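Local coordinates for flavoprotein 390 (Photobacterium phosphoreum, PDB 1FVP), which binds flavin mononucleotide carrying a covalently attached myristate, as a homodimeric, non-fluorescent member of the bacterial luciferase family, at the interface of chains A and B. Numbering follows the deposited sequence. Chains: chain A/B, Flavoprotein 390.

The four contacts run in a line across the two-fold interface of the homodimer. C-alpha centres lie about 10 Å apart for contacts 1 and 2, 14 Å for contacts 2 and 3, and 9 Å for contacts 3 and 4, while contacts 1 and 4 stand about 29 Å apart. Contacts 1 and 2 share B:Leu29; contacts 3 and 4 share A:Ile47 and B:Leu72. One subunit's helix (A 23-38, B 21-38) and strand (A 42-48, B 42-47) face the other's strands 65-68 and 71-75 and Tyr88-Leu90 segment. Contact 4 repeats, chains exchanged, contact 1 and part of contact 2; contact 3 largely repeats the rest.

Contact 1: the interface of chains A and B. Residues chain A 65, 88; chain B 22, 25-26, 29.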
loop_
_atom_site.group_PDB
_atom_site.type_symbol
_atom_site.label_atom_id
_atom_site.label_comp_id
_atom_site.label_asym_id
_atom_site.label_seq_id
_atom_site.Cartn_x
_atom_site.Cartn_y
_atom_site.Cartn_z
ATOM N N PHE A 65 3.346 2.229 8.556
ATOM C CA PHE A 65 3.523 0.866 8.023
ATOM C C PHE A 65 3.359 1.045 6.508
ATOM O O PHE A 65 2.425 1.730 6.092
ATOM C CB PHE A 65 2.596 -0.202 8.547
ATOM C CG PHE A 65 2.675 -0.527 10.004
ATOM C CD1 PHE A 65 3.868 -0.980 10.559
ATOM C CD2 PHE A 65 1.541 -0.393 10.809
ATOM C CE1 PHE A 65 3.939 -1.293 11.908
ATOM C CE2 PHE A 65 1.589 -0.687 12.170
ATOM C CZ PHE A 65 2.802 -1.145 12.707
ATOM N N TYR A 88 10.305 -5.986 16.453
ATOM C CA TYR A 88 9.602 -7.062 15.731
ATOM C C TYR A 88 10.290 -7.511 14.449
ATOM O O TYR A 88 9.643 -8.275 13.684
ATOM C CB TYR A 88 8.143 -6.711 15.458
ATOM C CG TYR A 88 7.387 -6.231 16.664
ATOM C CD1 TYR A 88 6.720 -7.154 17.467
ATOM C CD2 TYR A 88 7.327 -4.885 17.010
ATOM C CE1 TYR A 88 6.005 -6.756 18.601
ATOM C CE2 TYR A 88 6.614 -4.461 18.131
ATOM C CZ TYR A 88 5.958 -5.402 18.916
ATOM O OH TYR A 88 5.246 -5.059 20.027
ATOM N N SER B 22 0.501 -4.130 22.709
ATOM C CA SER B 22 1.282 -5.042 21.864
ATOM C C SER B 22 0.649 -6.416 21.746
ATOM O O SER B 22 1.335 -7.404 21.409
ATOM C CB SER B 22 2.729 -5.096 22.337
ATOM O OG SER B 22 2.753 -4.996 23.755
ATOM N N MET B 25 -0.664 -6.063 17.780
ATOM C CA MET B 25 0.528 -6.085 16.910
ATOM C C MET B 25 1.140 -7.483 16.869
ATOM O O MET B 25 1.707 -7.889 15.826
ATOM C CB MET B 25 1.475 -4.955 17.286
ATOM C CG MET B 25 2.783 -4.997 16.545
ATOM S SD MET B 25 2.616 -4.298 14.853
ATOM C CE MET B 25 3.448 -5.635 13.953
ATOM N N ASN B 26 1.001 -8.205 17.977
ATOM C CA ASN B 26 1.566 -9.568 18.065
ATOM C C ASN B 26 0.686 -10.591 17.371
ATOM O O ASN B 26 1.179 -11.667 16.964
ATOM C CB ASN B 26 2.031 -9.871 19.486
ATOM C CG ASN B 26 3.507 -9.471 19.611
ATOM O OD1 ASN B 26 4.377 -10.253 19.194
ATOM N ND2 ASN B 26 3.763 -8.275 20.141
ATOM N N LEU B 29 1.149 -9.828 13.494
ATOM C CA LEU B 29 2.319 -10.566 12.981
ATOM C C LEU B 29 1.981 -12.036 12.746
ATOM O O LEU B 29 2.591 -12.652 11.841
ATOM C CB LEU B 29 3.542 -10.288 13.846
ATOM C CG LEU B 29 4.191 -8.915 13.738
ATOM C CD1 LEU B 29 5.518 -8.866 14.472
ATOM C CD2 LEU B 29 4.402 -8.613 12.257
#
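A:Tyr88 lies against helix 21-38 of chain B, with B:Met25, B:Asn26 and B:Leu29 placed around its ring. Over one face of the ring sits CG of B:Met25, 4.0 Å above the plane and offset toward the rim. At the base of the tyrosine, the methyl CD1 of B:Leu29 reaches CB of A:Tyr88 at 3.5 Å, the two side chains roughly perpendicular. B:Met25 also serves a second aromatic: CG stands anti to the backbone N (chi1 174°), and the bend at chi2 (80°) turns the thioether sulfur SD toward CZ of A:Phe65, 3.8 Å away.

The amide of B:Asn26 packs against the edge of the tyrosine. It is inclined 54° to the ring, with OD1 at the ring edge in plane and CG 3.8 Å from CE1 of A:Tyr88. Its hydrogen bond is made within its own helix: the amide nitrogen donates back one turn to the carbonyl of B:Ser22, which would limit rotation of the amide, although B:Ser22 is poorly ordered. That bond, ND2 of B:Asn26 to O of B:Ser22, measures 2.9 Å, and the acceptor lies close to the amide plane.

Contact 2: the interface of chains A and B. Residues chain A 67, 70-72, 90; chain B 29, 32, 45, 47.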
loop_
_atom_site.group_PDB
_atom_site.type_symbol
_atom_site.label_atom_id
_atom_site.label_comp_id
_atom_site.label_asym_id
_atom_site.label_seq_id
_atom_site.Cartn_x
_atom_site.Cartn_y
_atom_site.Cartn_z
ATOM N N THR A 67 3.079 -1.156 3.039
ATOM C CA THR A 67 2.725 -2.516 2.610
ATOM C C THR A 67 3.172 -2.732 1.174
ATOM O O THR A 67 2.806 -1.865 0.359
ATOM C CB THR A 67 1.156 -2.673 2.742
ATOM O OG1 THR A 67 0.608 -1.352 2.403
ATOM C CG2 THR A 67 0.641 -3.123 4.106
ATOM N N GLU A 70 2.334 -9.001 -0.309
ATOM C CA GLU A 70 2.036 -9.634 0.990
ATOM C C GLU A 70 2.821 -9.024 2.140
ATOM O O GLU A 70 2.248 -8.878 3.235
ATOM C CB GLU A 70 2.330 -11.134 0.929
ATOM C CG GLU A 70 3.272 -11.524 -0.211
ATOM C CD GLU A 70 3.674 -12.962 -0.269
ATOM O OE1 GLU A 70 2.935 -13.806 -0.772
ATOM O OE2 GLU A 70 4.800 -13.157 0.258
ATOM N N LYS A 71 4.071 -8.666 1.930
ATOM C CA LYS A 71 5.020 -8.106 2.881
ATOM C C LYS A 71 4.620 -6.799 3.530
ATOM O O LYS A 71 3.905 -6.021 2.896
ATOM C CB LYS A 71 6.384 -7.870 2.241
ATOM C CG LYS A 71 7.016 -9.075 1.541
ATOM C CD LYS A 71 8.506 -8.817 1.281
ATOM C CE LYS A 71 9.036 -9.568 0.075
ATOM N NZ LYS A 71 9.966 -8.709 -0.717
ATOM N N LEU A 72 5.086 -6.561 4.730
ATOM C CA LEU A 72 4.783 -5.327 5.504
ATOM C C LEU A 72 6.102 -4.702 5.974
ATOM O O LEU A 72 7.033 -5.413 6.418
ATOM C CB LEU A 72 3.750 -5.711 6.523
ATOM C CG LEU A 72 3.529 -5.173 7.898
ATOM C CD1 LEU A 72 4.447 -5.868 8.907
ATOM C CD2 LEU A 72 3.754 -3.665 7.964
ATOM N N LEU A 90 10.860 -6.030 11.597
ATOM C CA LEU A 90 10.340 -5.441 10.356
ATOM C C LEU A 90 11.393 -4.670 9.551
ATOM O O LEU A 90 12.242 -3.944 10.105
ATOM C CB LEU A 90 9.201 -4.478 10.772
ATOM C CG LEU A 90 8.216 -4.958 11.822
ATOM C CD1 LEU A 90 7.667 -3.780 12.613
ATOM C CD2 LEU A 90 7.068 -5.681 11.123
ATOM N N LEU B 29 1.149 -9.828 13.494
ATOM C CA LEU B 29 2.319 -10.566 12.981
ATOM C C LEU B 29 1.981 -12.036 12.746
ATOM O O LEU B 29 2.591 -12.652 11.841
ATOM C CB LEU B 29 3.542 -10.288 13.846
ATOM C CG LEU B 29 4.191 -8.915 13.738
ATOM C CD1 LEU B 29 5.518 -8.866 14.472
ATOM C CD2 LEU B 29 4.402 -8.613 12.257
ATOM N N LEU B 32 0.139 -12.392 9.400
ATOM C CA LEU B 32 1.218 -12.255 8.436
ATOM C C LEU B 32 1.960 -13.553 8.205
ATOM O O LEU B 32 2.170 -13.824 6.994
ATOM C CB LEU B 32 2.075 -11.022 8.718
ATOM C CG LEU B 32 1.525 -9.714 8.158
ATOM C CD1 LEU B 32 2.428 -8.560 8.560
ATOM C CD2 LEU B 32 1.451 -9.797 6.641
ATOM N N ILE B 45 -1.852 -7.556 0.846
ATOM C CA ILE B 45 -2.282 -7.114 2.191
ATOM C C ILE B 45 -2.699 -5.657 2.108
ATOM O O ILE B 45 -2.655 -5.100 0.991
ATOM C CB ILE B 45 -1.229 -7.462 3.281
ATOM C CG1 ILE B 45 -0.041 -6.470 3.308
ATOM C CG2 ILE B 45 -0.697 -8.917 3.140
ATOM C CD1 ILE B 45 0.789 -6.548 4.624
ATOM N N ILE B 47 -3.426 -1.806 4.773
ATOM C CA ILE B 47 -3.504 -1.211 6.111
ATOM C C ILE B 47 -4.409 -0.001 6.084
ATOM O O ILE B 47 -3.998 1.160 6.141
ATOM C CB ILE B 47 -2.079 -0.967 6.721
ATOM C CG1 ILE B 47 -1.295 -2.303 6.695
ATOM C CG2 ILE B 47 -2.122 -0.315 8.131
ATOM C CD1 ILE B 47 0.041 -2.352 7.446
#
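B:Ile45 inserts between A:Thr67, A:Glu70 and A:Leu72, and its path from root to tip runs past all three residues of chain A. CB starts 3.8 Å from the backbone O of A:Glu70. The branch methyl CG2 turns toward the backbone of that residue and lies 3.6 Å from its CA. The other branch, CG1, occupies the position between backbone N and carbonyl carbon (chi1 79°) and passes the methyl CG2 of A:Thr67 at 3.5 Å. From there the chain runs on extended, and the terminal CD1 comes within 3.6 Å of CB of A:Leu72 while still touching the threonine methyl.

That methyl is shared. B:Ile47, two residues further along the strand, approaches it from another direction, with CD1 3.5 Å from CG2 of A:Thr67. The same isoleucine tip meets CD2 of A:Leu72 at 4.0 Å, the leucine lying across it. A:Leu72 uses its other methyl, CD1, on the helix: it meets CD1 of B:Leu32 at 3.4 Å, again set crosswise. Farther out, the CD2 methyls of A:Leu90 and B:Leu29 make a more distant contact.

In the fold, strand 42-47 and helix 21-38 of chain B, neighbours in sequence, together receive strands 65-68 and 71-75 of chain A and the turn joining them.

Contact 3: the interface of chains A and B. Residues chain A 44-45, 47; chain B 67, 69-72.
The hydroxyl of B:Thr67 donates a hydrogen bond across the dimer to the backbone carbonyl of A:Ile45, OG1 to O at 3.0 Å. The approach is bent, with a C=O...donor angle of 127°, and the donor stands above the carbonyl plane, 51° out of it, instead of lying on a lone pair. Beside this bond the side chains of A:Ile45 and B:Thr67 run antiparallel alongside one another. The isoleucine runs along the backbone of the facing turn: its methyl CG2 lies 3.8 Å from CA of B:Glu70, and its terminal CD1 lies 3.9 Å from CA of B:Lys71.

A step further out, CD1 of A:Ile47 meets CD1 of B:Leu72 at 3.9 Å, one side chain lying across the other. What positions the hydroxyl is first its torsion: OG1 lies opposite the threonine N (chi1 -171°), directed at chain A. Within chain B it also has a weak hydrogen bond to the carbonyl O of B:Lys71, at 3.4 Å. This second acceptor sits on the adjoining strand and may help hold the hydroxyl in place.

B:Gly69 and B:Glu70 form the turn between strands 65-68 and 71-75 of chain B, and this hairpin end rests on strand 42-48 of chain A, where A:Ile45 is heavily buried by the partner.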
loop_
_atom_site.group_PDB
_atom_site.type_symbol
_atom_site.label_atom_id
_atom_site.label_comp_id
_atom_site.label_asym_id
_atom_site.label_seq_id
_atom_site.Cartn_x
_atom_site.Cartn_y
_atom_site.Cartn_z
ATOM N N VAL A 44 5.876 -3.842 -7.770
ATOM C CA VAL A 44 5.068 -3.214 -6.710
ATOM C C VAL A 44 5.085 -1.690 -6.926
ATOM O O VAL A 44 6.097 -1.135 -7.405
ATOM C CB VAL A 44 5.486 -3.612 -5.300
ATOM C CG1 VAL A 44 5.722 -5.091 -5.083
ATOM C CG2 VAL A 44 6.714 -2.851 -4.795
ATOM N N ILE A 45 3.985 -1.030 -6.613
ATOM C CA ILE A 45 3.891 0.431 -6.783
ATOM C C ILE A 45 3.528 0.962 -5.399
ATOM O O ILE A 45 2.729 0.280 -4.743
ATOM C CB ILE A 45 2.972 0.875 -7.963
ATOM C CG1 ILE A 45 1.493 0.980 -7.566
ATOM C CG2 ILE A 45 3.191 -0.024 -9.209
ATOM C CD1 ILE A 45 0.405 0.526 -8.573
ATOM N N ILE A 47 2.973 4.806 -2.842
ATOM C CA ILE A 47 2.436 6.161 -2.890
ATOM C C ILE A 47 2.859 7.015 -1.700
ATOM O O ILE A 47 2.104 7.172 -0.751
ATOM C CB ILE A 47 0.877 6.270 -3.079
ATOM C CG1 ILE A 47 0.425 5.518 -4.342
ATOM C CG2 ILE A 47 0.447 7.767 -3.118
ATOM C CD1 ILE A 47 -0.835 6.020 -5.069
ATOM N N THR B 67 -3.270 1.055 -3.173
ATOM C CA THR B 67 -2.436 0.222 -4.042
ATOM C C THR B 67 -2.379 -1.211 -3.550
ATOM O O THR B 67 -2.222 -1.522 -2.362
ATOM C CB THR B 67 -1.003 0.876 -4.088
ATOM O OG1 THR B 67 -0.280 0.143 -5.116
ATOM C CG2 THR B 67 -0.356 0.827 -2.694
ATOM N N GLY B 69 -0.321 -4.143 -4.851
ATOM C CA GLY B 69 0.723 -4.716 -5.742
ATOM C C GLY B 69 0.921 -3.691 -6.867
ATOM O O GLY B 69 0.789 -2.475 -6.622
ATOM N N GLU B 70 1.212 -4.203 -8.036
ATOM C CA GLU B 70 1.445 -3.414 -9.232
ATOM C C GLU B 70 0.211 -2.661 -9.703
ATOM O O GLU B 70 0.388 -1.881 -10.667
ATOM C CB GLU B 70 1.851 -4.273 -10.436
ATOM C CG GLU B 70 2.082 -5.760 -10.140
ATOM C CD GLU B 70 0.820 -6.493 -9.778
ATOM O OE1 GLU B 70 -0.190 -5.888 -9.443
ATOM O OE2 GLU B 70 0.889 -7.732 -9.862
ATOM N N LYS B 71 -0.928 -2.898 -9.084
ATOM C CA LYS B 71 -2.199 -2.267 -9.468
ATOM C C LYS B 71 -2.670 -1.125 -8.594
ATOM O O LYS B 71 -2.486 -1.191 -7.380
ATOM C CB LYS B 71 -3.344 -3.290 -9.498
ATOM C CG LYS B 71 -3.794 -3.655 -10.899
ATOM C CD LYS B 71 -4.052 -2.439 -11.791
ATOM C CE LYS B 71 -5.345 -1.689 -11.511
ATOM N NZ LYS B 71 -6.034 -1.374 -12.802
ATOM N N LEU B 72 -3.290 -0.131 -9.196
ATOM C CA LEU B 72 -3.804 1.064 -8.485
ATOM C C LEU B 72 -5.319 0.913 -8.318
ATOM O O LEU B 72 -5.932 0.204 -9.144
ATOM C CB LEU B 72 -3.348 2.270 -9.301
ATOM C CG LEU B 72 -3.735 3.674 -8.922
ATOM C CD1 LEU B 72 -3.067 4.142 -7.632
ATOM C CD2 LEU B 72 -3.236 4.656 -9.986
#

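Contact 4: the interface of chains A and B. Residues chain A 12, 25, 29, 32, 47; chain B 65, 72, 88, 90.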
loop_
_atom_site.group_PDB
_atom_site.type_symbol
_atom_site.label_atom_id
_atom_site.label_comp_id
_atom_site.label_asym_id
_atom_site.label_seq_id
_atom_site.Cartn_x
_atom_site.Cartn_y
_atom_site.Cartn_z
ATOM N N ASN A 12 2.050 11.786 -3.859
ATOM C CA ASN A 12 0.596 12.016 -4.015
ATOM C C ASN A 12 0.466 13.491 -3.630
ATOM O O ASN A 12 0.423 13.850 -2.444
ATOM C CB ASN A 12 -0.209 11.039 -3.211
ATOM C CG ASN A 12 -1.703 11.266 -3.146
ATOM O OD1 ASN A 12 -2.314 11.932 -4.003
ATOM N ND2 ASN A 12 -2.324 10.696 -2.104
ATOM N N MET A 25 -1.216 13.466 -13.648
ATOM C CA MET A 25 -1.806 12.147 -13.554
ATOM C C MET A 25 -1.762 11.305 -14.799
ATOM O O MET A 25 -1.626 10.063 -14.662
ATOM C CB MET A 25 -3.223 12.220 -12.969
ATOM C CG MET A 25 -3.281 11.053 -12.005
ATOM S SD MET A 25 -4.601 9.943 -12.527
ATOM C CE MET A 25 -4.486 8.730 -11.193
ATOM N N LEU A 29 -0.226 7.685 -15.118
ATOM C CA LEU A 29 -1.022 6.533 -15.622
ATOM C C LEU A 29 -0.218 5.778 -16.681
ATOM O O LEU A 29 -0.387 4.576 -16.972
ATOM C CB LEU A 29 -2.351 7.102 -16.052
ATOM C CG LEU A 29 -3.674 6.598 -15.533
ATOM C CD1 LEU A 29 -3.842 6.766 -14.027
ATOM C CD2 LEU A 29 -4.765 7.441 -16.205
ATOM N N LEU A 32 2.455 3.672 -15.099
ATOM C CA LEU A 32 1.796 2.430 -14.679
ATOM C C LEU A 32 1.591 1.503 -15.880
ATOM O O LEU A 32 1.592 0.268 -15.711
ATOM C CB LEU A 32 0.459 2.743 -14.013
ATOM C CG LEU A 32 0.402 3.352 -12.633
ATOM C CD1 LEU A 32 -1.030 3.747 -12.278
ATOM C CD2 LEU A 32 0.934 2.367 -11.609
ATOM N N ILE A 47 2.973 4.806 -2.842
ATOM C CA ILE A 47 2.436 6.161 -2.890
ATOM C C ILE A 47 2.859 7.015 -1.700
ATOM O O ILE A 47 2.104 7.172 -0.751
ATOM C CB ILE A 47 0.877 6.270 -3.079
ATOM C CG1 ILE A 47 0.425 5.518 -4.342
ATOM C CG2 ILE A 47 0.447 7.767 -3.118
ATOM C CD1 ILE A 47 -0.835 6.020 -5.069
ATOM N N PHE B 65 -6.025 7.317 -3.119
ATOM C CA PHE B 65 -5.685 6.058 -3.810
ATOM C C PHE B 65 -5.479 4.950 -2.782
ATOM O O PHE B 65 -5.446 5.168 -1.563
ATOM C CB PHE B 65 -4.447 6.210 -4.679
ATOM C CG PHE B 65 -4.704 7.120 -5.849
ATOM C CD1 PHE B 65 -4.564 8.498 -5.675
ATOM C CD2 PHE B 65 -5.100 6.583 -7.067
ATOM C CE1 PHE B 65 -4.808 9.348 -6.735
ATOM C CE2 PHE B 65 -5.366 7.421 -8.138
ATOM C CZ PHE B 65 -5.228 8.813 -7.954
ATOM N N LEU B 72 -3.290 -0.131 -9.196
ATOM C CA LEU B 72 -3.804 1.064 -8.485
ATOM C C LEU B 72 -5.319 0.913 -8.318
ATOM O O LEU B 72 -5.932 0.204 -9.144
ATOM C CB LEU B 72 -3.348 2.270 -9.301
ATOM C CG LEU B 72 -3.735 3.674 -8.922
ATOM C CD1 LEU B 72 -3.067 4.142 -7.632
ATOM C CD2 LEU B 72 -3.236 4.656 -9.986
ATOM N N TYR B 88 -10.642 7.527 -15.597
ATOM C CA TYR B 88 -9.426 6.730 -15.819
ATOM C C TYR B 88 -9.742 5.244 -15.851
ATOM O O TYR B 88 -8.908 4.379 -16.178
ATOM C CB TYR B 88 -8.470 7.195 -14.711
ATOM C CG TYR B 88 -8.281 8.704 -14.721
ATOM C CD1 TYR B 88 -7.529 9.296 -15.725
ATOM C CD2 TYR B 88 -8.816 9.543 -13.756
ATOM C CE1 TYR B 88 -7.299 10.667 -15.756
ATOM C CE2 TYR B 88 -8.598 10.917 -13.752
ATOM C CZ TYR B 88 -7.831 11.477 -14.760
ATOM O OH TYR B 88 -7.624 12.833 -14.814
ATOM N N LEU B 90 -10.429 3.280 -13.471
ATOM C CA LEU B 90 -9.653 2.676 -12.380
ATOM C C LEU B 90 -10.674 1.917 -11.520
ATOM O O LEU B 90 -11.843 2.341 -11.498
ATOM C CB LEU B 90 -8.999 3.828 -11.609
ATOM C CG LEU B 90 -7.543 4.197 -11.659
ATOM C CD1 LEU B 90 -6.896 3.989 -13.019
ATOM C CD2 LEU B 90 -7.387 5.682 -11.267
#
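The thioether sulfur of A:Met25 lies over one face of B:Tyr88, with SD 4.1 Å above the plane of the ring and over its centre. Beyond the sulfur, the chain runs on straight (chi3 -178°), and the terminal methyl CE meets the far end of a second aromatic, B:Phe65, 3.3 Å from CZ. The bend at chi2 (-120°) helps carry the chain between the two rings, and the methionine and phenylalanine side chains point toward one another.

B:Tyr88 is touched from helix 23-38 a second time. CD2 of A:Leu29 sits 3.4 Å from the ring atom CD1 of B:Tyr88, the leucine set crosswise to the tyrosine. One turn on, A:Leu32 directs CD1 toward CD2 of B:Leu72, 3.3 Å away. B:Leu90 fills in near the methionine, its CD2 lying 4.2 Å from CE of A:Met25.

At the other end of B:Phe65, A:Ile47 comes in from strand 42-48, its CD1 3.6 Å from CB of the phenylalanine. The aromatic side chain is thus met at its root by a strand and at its tip by a helix.

This largely apolar packing among the residues described helps hold the homodimer together. A:Met25, B:Phe65, B:Leu72 and B:Tyr88 are also among the residues that line pockets for the myristate-bearing flavin, so the dimer contacts probably help shape the flavin sites.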